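Local coordinates for amidohydrolase (Thermotoga maritima, PDB 3OOQ), which belongs to the amidohydrolase family and may act as an allantoinase, at residues Asp85-His90 and Asn123-Gln128. Residues are numbered along the deposited sequence; the frame is centred on the assembly and turned at random.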
loop_
_atom_site.group_PDB
_atom_site.type_symbol
_atom_site.label_atom_id
_atom_site.label_comp_id
_atom_site.label_asym_id
_atom_site.label_seq_id
_atom_site.Cartn_x
_atom_site.Cartn_y
_atom_site.Cartn_z
ATOM N N ASP F 85 11.032 9.112 -15.028
ATOM C CA ASP F 85 12.456 8.895 -15.249
ATOM C C ASP F 85 13.111 10.277 -15.248
ATOM O O ASP F 85 12.701 11.150 -16.026
ATOM C CB ASP F 85 12.671 8.191 -16.604
ATOM C CG ASP F 85 14.131 7.846 -16.871
ATOM O OD1 ASP F 85 14.377 6.940 -17.688
ATOM O OD2 ASP F 85 15.040 8.473 -16.309
ATOM N N PRO F 86 14.117 10.496 -14.374
ATOM C CA PRO F 86 14.642 11.866 -14.265
ATOM C C PRO F 86 15.506 12.296 -15.466
ATOM O O PRO F 86 15.875 13.457 -15.554
ATOM C CB PRO F 86 15.457 11.838 -12.948
ATOM C CG PRO F 86 15.822 10.421 -12.754
ATOM C CD PRO F 86 14.742 9.577 -13.400
ATOM N N VAL F 87 15.806 11.370 -16.383
ATOM C CA VAL F 87 16.643 11.659 -17.551
ATOM C C VAL F 87 15.950 11.187 -18.826
ATOM O O VAL F 87 16.143 10.048 -19.261
ATOM C CB VAL F 87 18.030 10.983 -17.429
ATOM C CG1 VAL F 87 18.959 11.409 -18.568
ATOM C CG2 VAL F 87 18.688 11.306 -16.099
ATOM N N THR F 88 15.136 12.058 -19.416
ATOM C CA THR F 88 14.474 11.761 -20.679
ATOM C C THR F 88 14.811 12.762 -21.809
ATOM O O THR F 88 13.906 13.341 -22.416
ATOM C CB THR F 88 12.942 11.668 -20.501
ATOM O OG1 THR F 88 12.442 12.918 -20.006
ATOM C CG2 THR F 88 12.562 10.549 -19.527
ATOM N N PRO F 89 16.110 12.929 -22.134
ATOM C CA PRO F 89 16.505 13.852 -23.217
ATOM C C PRO F 89 15.963 13.460 -24.589
ATOM O O PRO F 89 15.815 14.323 -25.447
ATOM C CB PRO F 89 18.034 13.746 -23.238
ATOM C CG PRO F 89 18.337 12.417 -22.608
ATOM C CD PRO F 89 17.269 12.182 -21.592
ATOM N N HIS F 90 15.687 12.170 -24.780
ATOM C CA HIS F 90 15.260 11.618 -26.066
ATOM C C HIS F 90 13.805 11.931 -26.434
ATOM O O HIS F 90 13.445 11.815 -27.601
ATOM C CB HIS F 90 15.455 10.087 -26.065
ATOM C CG HIS F 90 14.623 9.385 -25.038
ATOM N ND1 HIS F 90 14.624 9.750 -23.710
ATOM C CD2 HIS F 90 13.738 8.365 -25.149
ATOM C CE1 HIS F 90 13.785 8.983 -23.041
ATOM N NE2 HIS F 90 13.234 8.132 -23.891
ATOM N N ASN F 123 11.607 16.885 -14.693
ATOM C CA ASN F 123 12.838 16.100 -14.804
ATOM C C ASN F 123 14.108 16.924 -14.804
ATOM O O ASN F 123 14.152 17.956 -15.472
ATOM C CB ASN F 123 12.843 15.269 -16.079
ATOM C CG ASN F 123 11.738 14.237 -16.111
ATOM O OD1 ASN F 123 11.071 14.005 -15.114
ATOM N ND2 ASN F 123 11.544 13.615 -17.265
ATOM N N PRO F 124 15.152 16.447 -14.085
ATOM C CA PRO F 124 16.482 17.045 -14.232
ATOM C C PRO F 124 16.826 17.240 -15.715
ATOM O O PRO F 124 17.281 18.323 -16.087
ATOM C CB PRO F 124 17.394 16.036 -13.533
ATOM C CG PRO F 124 16.530 15.526 -12.362
ATOM C CD PRO F 124 15.103 15.477 -12.968
ATOM N N VAL F 125 16.582 16.215 -16.539
ATOM C CA VAL F 125 16.719 16.305 -18.003
ATOM C C VAL F 125 15.392 15.881 -18.618
ATOM O O VAL F 125 15.039 14.700 -18.594
ATOM C CB VAL F 125 17.881 15.430 -18.564
ATOM C CG1 VAL F 125 18.091 15.712 -20.070
ATOM C CG2 VAL F 125 19.203 15.698 -17.812
ATOM N N GLY F 126 14.656 16.844 -19.165
ATOM C CA GLY F 126 13.257 16.626 -19.547
ATOM C C GLY F 126 12.928 16.232 -20.994
ATOM O O GLY F 126 11.925 15.557 -21.234
ATOM N N GLY F 127 13.755 16.647 -21.953
ATOM C CA GLY F 127 13.475 16.379 -23.369
ATOM C C GLY F 127 13.680 17.578 -24.277
ATOM O O GLY F 127 14.155 18.625 -23.831
ATOM N N GLN F 128 13.305 17.440 -25.547
ATOM C CA GLN F 128 13.650 18.445 -26.558
ATOM C C GLN F 128 12.533 19.422 -26.840
ATOM O O GLN F 128 11.365 19.039 -26.915
ATOM C CB GLN F 128 14.087 17.784 -27.873
ATOM C CG GLN F 128 15.291 16.884 -27.715
ATOM C CD GLN F 128 15.348 15.823 -28.781
ATOM O OE1 GLN F 128 15.331 16.126 -29.968
ATOM N NE2 GLN F 128 15.404 14.565 -28.364
HETATM O O HOH W 1 15.294 11.992 -29.932
#
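Asp85 O lies over one face of the Asn123 carboxamide, 3.2 Å from CG. It also nears ND2, but the angle is too poor for a hydrogen bond. Thr88 OG1 sits at the edge of this flat group, where ND2 donates to it almost within the amide plane (3.0 Å, rather bent at 134°). OD1 bonds to the hydroxyl of Tyr162; ND2 also donates to the backbone oxygen of Glu82. The carboxamide of Gln128 makes a straighter bond, to a carbonyl. Its NE2 donates in plane to a lone pair of Pro89 O (3.0 Å, 165°), and a water links the same nitrogen to His90 O. The ring of Pro86 sets CB against Pro124 CD at 3.7 Å. With CG1 anti to the backbone N (chi1 -172°), Val125 reaches Pro89 CB and CD.

Thr88 OG1 also donates to Gly126 O, approaching from well above the carbonyl plane at 3.0 Å. The hydroxyl is thus gripped by two partners. A valine here removes the hydroxyl, so the Gly126 carbonyl would probably lose this mate and the Asn123 carboxamide would be held less firmly, by its bonds to Glu82 and Tyr162.

The backbones of Val87 and Val125 form a single beta bridge. Val125 N donates to Pro86 O at 3.0 Å, and Thr88 N to Val125 O at 2.8 Å. The bridge ties the loop before helix 103-108 to the start of strand 125-133. Helix 172-198 packs on Val87, Pro89 and Pro124. In this buried contact of a TIM-barrel-clan protein, Thr88 OG1, Gly126 O and Pro89 O each have a polar partner across the segments.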